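Local coordinates for protein DyP-type peroxidase (Pleurotus ostreatus PC15, PDB 6FSK) that is a heme b peroxidase of the DyP family that reduces peroxide and probably oxidises dyes and Mn(II), at residues T100-P112 with F120-I132. The protein carries 1 engineered substitution. Sequence-based numbering, arbitrary orientation.
Sequences TGQRKDAEILGDP and FTPAWEAPFLKDI
E107 lays its CB over one face of the F120 ring, a CH-pi contact 3.8 Å from the centroid, while the backbone O of R103 sits at the ring edge, buried there against P122 CD without a hydrogen-bond partner. Drawn out straight with chi1 at -171°, the E107 chain runs across the ring, its carboxylate turned only 15° from the ring plane; OE1 rests by F120 CB while OE2 pairs with K115 in a salt bridge. W124 has P122 CG centred over one face, and at its edge, near the ring plane, NE1 gives a 3.0 Å hydrogen bond to OD2 of D111, which is met on its anti side. A106 CB comes within 3.7 Å of W124 CZ2, and the Q102 amide stands nearly perpendicular to the indole, OE1 near CH2, while bonding to R243. The guanidinium of R103 has K130 O over one face; at its edge, NH1 donates 2.9 Å to L129 O from above the carbonyl plane, not on a lone pair. NH1 also meets the anti lone pair of D131 OD1, which NH2 reaches at 2.7 Å from above the perpendicular carboxylate. The bend at chi3 (-60°) turns the arginine, after its CG passes W124 CZ3, into this end-on grip. Cutting R103 back to an alanine is likely to leave the D131 carboxylate without its positive mate, L129 O without this donor and a gap beside the indole. Beyond D111, P112 O takes a hydrogen bond from the N of A123, centre of an inverse gamma turn. Helix 102-109, ended by a Schellman motif at G110, is thus joined to hairpin strand 119-122 and the loop after it, within the DyP barrel domain. The D111 side chain lies about 9 Å from the heme; with OD1 salt-bridged to R243, its carboxylate is held through both oxygens and probably stays ionised.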
loop_
_atom_site.group_PDB
_atom_site.type_symbol
_atom_site.label_atom_id
_atom_site.label_comp_id
_atom_site.label_asym_id
_atom_site.label_seq_id
_atom_site.Cartn_x
_atom_site.Cartn_y
_atom_site.Cartn_z
ATOM N N THR A 100 -19.035 2.269 -1.754
ATOM C CA THR A 100 -19.104 3.702 -1.472
ATOM C C THR A 100 -18.220 4.486 -2.433
ATOM O O THR A 100 -18.559 5.576 -2.891
ATOM C CB THR A 100 -18.721 3.904 -0.007
ATOM O OG1 THR A 100 -19.782 3.387 0.836
ATOM C CG2 THR A 100 -18.534 5.326 0.351
ATOM N N GLY A 101 -17.061 3.937 -2.756
ATOM C CA GLY A 101 -16.002 4.612 -3.521
ATOM C C GLY A 101 -15.147 5.479 -2.647
ATOM O O GLY A 101 -15.553 5.900 -1.602
ATOM N N GLN A 102 -13.935 5.646 -3.083
ATOM C CA GLN A 102 -12.953 6.292 -2.294
ATOM C C GLN A 102 -13.219 7.787 -2.164
ATOM O O GLN A 102 -12.855 8.372 -1.155
ATOM C CB GLN A 102 -11.530 6.040 -2.732
ATOM C CG GLN A 102 -10.529 6.280 -1.563
ATOM C CD GLN A 102 -9.106 6.179 -1.997
ATOM O OE1 GLN A 102 -8.361 7.190 -1.991
ATOM N NE2 GLN A 102 -8.664 4.943 -2.389
ATOM N N ARG A 103 -13.752 8.437 -3.210
ATOM C CA ARG A 103 -14.017 9.873 -3.041
ATOM C C ARG A 103 -14.908 10.192 -1.804
ATOM O O ARG A 103 -14.597 11.128 -1.000
ATOM C CB ARG A 103 -14.704 10.438 -4.268
ATOM C CG ARG A 103 -13.834 10.627 -5.463
ATOM C CD ARG A 103 -14.587 10.967 -6.768
ATOM N NE ARG A 103 -15.523 9.872 -7.104
ATOM C CZ ARG A 103 -16.465 10.037 -7.989
ATOM N NH1 ARG A 103 -16.555 11.206 -8.647
ATOM N NH2 ARG A 103 -17.301 9.056 -8.223
ATOM N N LYS A 104 -15.942 9.367 -1.538
ATOM C CA LYS A 104 -16.798 9.551 -0.351
ATOM C C LYS A 104 -16.130 8.966 0.893
ATOM O O LYS A 104 -16.137 9.561 1.948
ATOM C CB LYS A 104 -18.132 8.890 -0.546
ATOM C CG LYS A 104 -19.020 9.709 -1.437
ATOM C CD LYS A 104 -20.302 9.009 -1.732
ATOM C CE LYS A 104 -21.155 9.858 -2.675
ATOM N NZ LYS A 104 -22.018 8.932 -3.438
ATOM N N ASP A 105 -15.434 7.828 0.733
ATOM C CA ASP A 105 -14.844 7.153 1.892
ATOM C C ASP A 105 -13.677 7.969 2.475
ATOM O O ASP A 105 -13.358 7.840 3.647
ATOM C CB ASP A 105 -14.332 5.772 1.491
ATOM C CG ASP A 105 -14.180 4.813 2.666
ATOM O OD1 ASP A 105 -15.053 4.764 3.531
ATOM O OD2 ASP A 105 -13.129 4.038 2.704
ATOM N N ALA A 106 -13.076 8.830 1.649
ATOM C CA ALA A 106 -11.939 9.617 2.034
ATOM C C ALA A 106 -12.275 10.534 3.227
ATOM O O ALA A 106 -11.426 10.896 4.038
ATOM C CB ALA A 106 -11.464 10.477 0.874
ATOM N N GLU A 107 -13.550 10.892 3.405
ATOM C CA GLU A 107 -13.937 11.665 4.591
ATOM C C GLU A 107 -13.599 10.897 5.864
ATOM O O GLU A 107 -12.921 11.420 6.739
ATOM C CB GLU A 107 -15.450 11.944 4.562
ATOM C CG GLU A 107 -15.876 12.926 5.655
ATOM C CD GLU A 107 -17.363 13.252 5.675
ATOM O OE1 GLU A 107 -18.139 12.826 4.768
ATOM O OE2 GLU A 107 -17.738 14.024 6.622
ATOM N N ILE A 108 -14.009 9.631 5.904
ATOM C CA ILE A 108 -13.707 8.786 7.047
ATOM C C ILE A 108 -12.244 8.405 7.125
ATOM O O ILE A 108 -11.707 8.269 8.246
ATOM C CB ILE A 108 -14.675 7.620 7.090
ATOM C CG1 ILE A 108 -16.090 8.194 7.534
ATOM C CG2 ILE A 108 -14.222 6.524 8.008
ATOM C CD1 ILE A 108 -17.139 7.111 7.387
ATOM N N LEU A 109 -11.594 8.292 5.966
ATOM C CA LEU A 109 -10.133 8.028 5.975
ATOM C C LEU A 109 -9.366 9.143 6.624
ATOM O O LEU A 109 -8.189 8.973 7.080
ATOM C CB LEU A 109 -9.554 7.746 4.593
ATOM C CG LEU A 109 -10.125 6.592 3.789
ATOM C CD1 LEU A 109 -9.485 6.551 2.408
ATOM C CD2 LEU A 109 -9.977 5.278 4.496
ATOM N N GLY A 110 -9.938 10.354 6.659
ATOM C CA GLY A 110 -9.274 11.502 7.251
ATOM C C GLY A 110 -8.627 12.473 6.280
ATOM O O GLY A 110 -7.892 13.376 6.727
ATOM N N ASP A 111 -8.882 12.332 4.996
ATOM C CA ASP A 111 -8.277 13.164 3.980
ATOM C C ASP A 111 -8.717 14.614 4.208
ATOM O O ASP A 111 -9.837 14.889 4.577
ATOM C CB ASP A 111 -8.706 12.776 2.575
ATOM C CG ASP A 111 -8.027 11.493 2.055
ATOM O OD1 ASP A 111 -7.564 10.707 2.914
ATOM O OD2 ASP A 111 -8.011 11.232 0.832
ATOM N N PRO A 112 -7.802 15.535 3.903
ATOM C CA PRO A 112 -8.226 16.956 3.821
ATOM C C PRO A 112 -9.344 17.144 2.810
ATOM O O PRO A 112 -9.420 16.432 1.782
ATOM C CB PRO A 112 -6.969 17.682 3.366
ATOM C CG PRO A 112 -5.816 16.751 3.629
ATOM C CD PRO A 112 -6.422 15.361 3.417
ATOM N N PHE A 120 -19.083 15.624 1.067
ATOM C CA PHE A 120 -17.645 15.859 1.258
ATOM C C PHE A 120 -16.927 15.843 -0.079
ATOM O O PHE A 120 -17.200 14.941 -0.866
ATOM C CB PHE A 120 -17.089 14.727 2.101
ATOM C CG PHE A 120 -15.588 14.800 2.328
ATOM C CD1 PHE A 120 -15.026 15.671 3.167
ATOM C CD2 PHE A 120 -14.751 13.926 1.637
ATOM C CE1 PHE A 120 -13.653 15.748 3.398
ATOM C CE2 PHE A 120 -13.402 13.980 1.878
ATOM C CZ PHE A 120 -12.845 14.924 2.736
ATOM N N THR A 121 -16.027 16.804 -0.361
ATOM C CA THR A 121 -15.150 16.750 -1.474
ATOM C C THR A 121 -13.747 16.714 -0.967
ATOM O O THR A 121 -13.319 17.628 -0.301
ATOM C CB THR A 121 -15.338 17.976 -2.385
ATOM O OG1 THR A 121 -16.707 17.999 -2.715
ATOM C CG2 THR A 121 -14.526 17.880 -3.685
ATOM N N PRO A 122 -12.980 15.628 -1.252
ATOM C CA PRO A 122 -11.613 15.629 -0.764
ATOM C C PRO A 122 -10.763 16.636 -1.542
ATOM O O PRO A 122 -11.079 16.933 -2.767
ATOM C CB PRO A 122 -11.116 14.187 -1.145
ATOM C CG PRO A 122 -12.008 13.710 -2.109
ATOM C CD PRO A 122 -13.336 14.370 -1.949
ATOM N N ALA A 123 -9.676 17.093 -0.924
ATOM C CA ALA A 123 -8.767 18.056 -1.568
ATOM C C ALA A 123 -7.815 17.257 -2.427
ATOM O O ALA A 123 -6.645 17.013 -2.108
ATOM C CB ALA A 123 -8.051 18.855 -0.563
ATOM N N TRP A 124 -8.344 16.828 -3.573
ATOM C CA TRP A 124 -7.609 16.010 -4.523
ATOM C C TRP A 124 -7.394 16.725 -5.868
ATOM O O TRP A 124 -8.101 17.714 -6.177
ATOM C CB TRP A 124 -8.402 14.746 -4.825
ATOM C CG TRP A 124 -8.426 13.726 -3.693
ATOM C CD1 TRP A 124 -7.756 13.745 -2.577
ATOM C CD2 TRP A 124 -9.167 12.512 -3.715
ATOM N NE1 TRP A 124 -8.029 12.603 -1.790
ATOM C CE2 TRP A 124 -8.870 11.815 -2.510
ATOM C CE3 TRP A 124 -9.935 11.877 -4.708
ATOM C CZ2 TRP A 124 -9.395 10.583 -2.236
ATOM C CZ3 TRP A 124 -10.501 10.669 -4.431
ATOM C CH2 TRP A 124 -10.148 10.001 -3.189
ATOM N N GLU A 125 -6.423 16.256 -6.636
ATOM C CA GLU A 125 -6.305 16.755 -7.985
ATOM C C GLU A 125 -7.599 16.551 -8.754
ATOM O O GLU A 125 -8.357 15.585 -8.603
ATOM C CB GLU A 125 -5.174 16.083 -8.728
ATOM C CG GLU A 125 -3.826 16.321 -8.129
ATOM C CD GLU A 125 -2.694 15.885 -8.936
ATOM O OE1 GLU A 125 -2.903 15.232 -9.988
ATOM O OE2 GLU A 125 -1.553 16.137 -8.473
ATOM N N ALA A 126 -7.947 17.497 -9.650
ATOM C CA ALA A 126 -9.248 17.472 -10.319
ATOM C C ALA A 126 -9.688 16.201 -10.985
ATOM O O ALA A 126 -10.852 15.781 -10.844
ATOM C CB ALA A 126 -9.327 18.662 -11.275
ATOM N N PRO A 127 -8.801 15.520 -11.664
ATOM C CA PRO A 127 -9.234 14.328 -12.363
ATOM C C PRO A 127 -9.727 13.233 -11.411
ATOM O O PRO A 127 -10.626 12.463 -11.728
ATOM C CB PRO A 127 -8.020 13.876 -13.121
ATOM C CG PRO A 127 -7.169 15.081 -13.215
ATOM C CD PRO A 127 -7.442 15.964 -12.069
ATOM N N PHE A 128 -9.205 13.221 -10.170
ATOM C CA PHE A 128 -9.646 12.186 -9.224
ATOM C C PHE A 128 -10.934 12.482 -8.531
ATOM O O PHE A 128 -11.463 11.656 -7.796
ATOM C CB PHE A 128 -8.483 11.871 -8.214
ATOM C CG PHE A 128 -7.317 11.141 -8.863
ATOM C CD1 PHE A 128 -7.446 9.765 -9.143
ATOM C CD2 PHE A 128 -6.154 11.765 -9.229
ATOM C CE1 PHE A 128 -6.420 9.101 -9.782
ATOM C CE2 PHE A 128 -5.103 11.078 -9.857
ATOM C CZ PHE A 128 -5.248 9.743 -10.098
ATOM N N LEU A 129 -11.482 13.683 -8.820
ATOM C CA LEU A 129 -12.791 14.051 -8.394
ATOM C C LEU A 129 -13.805 13.625 -9.409
ATOM O O LEU A 129 -14.986 13.645 -9.117
ATOM C CB LEU A 129 -12.851 15.548 -8.038
ATOM C CG LEU A 129 -12.004 15.976 -6.882
ATOM C CD1 LEU A 129 -12.222 17.472 -6.690
ATOM C CD2 LEU A 129 -12.401 15.214 -5.647
ATOM N N LYS A 130 -13.402 13.198 -10.583
ATOM C CA LYS A 130 -14.335 12.653 -11.579
ATOM C C LYS A 130 -14.626 11.223 -11.336
ATOM O O LYS A 130 -13.841 10.510 -10.696
ATOM C CB LYS A 130 -13.813 12.816 -12.990
ATOM C CG LYS A 130 -13.484 14.228 -13.362
ATOM C CD LYS A 130 -13.199 14.408 -14.854
ATOM C CE LYS A 130 -13.269 15.905 -15.243
ATOM N NZ LYS A 130 -12.511 16.821 -14.272
ATOM N N ASP A 131 -15.733 10.722 -11.859
ATOM C CA ASP A 131 -16.004 9.294 -11.799
ATOM C C ASP A 131 -14.977 8.581 -12.685
ATOM O O ASP A 131 -14.729 8.895 -13.863
ATOM C CB ASP A 131 -17.393 8.973 -12.413
ATOM C CG ASP A 131 -18.596 9.376 -11.533
ATOM O OD1 ASP A 131 -18.481 9.979 -10.494
ATOM O OD2 ASP A 131 -19.733 9.030 -11.998
ATOM N N ILE A 132 -14.340 7.589 -12.072
ATOM C CA ILE A 132 -13.366 6.722 -12.755
ATOM C C ILE A 132 -13.975 5.329 -12.766
ATOM O O ILE A 132 -14.391 4.836 -11.708
ATOM C CB ILE A 132 -12.002 6.710 -12.035
ATOM C CG1 ILE A 132 -11.412 8.115 -12.167
ATOM C CG2 ILE A 132 -11.123 5.618 -12.592
ATOM C CD1 ILE A 132 -10.186 8.350 -11.310
#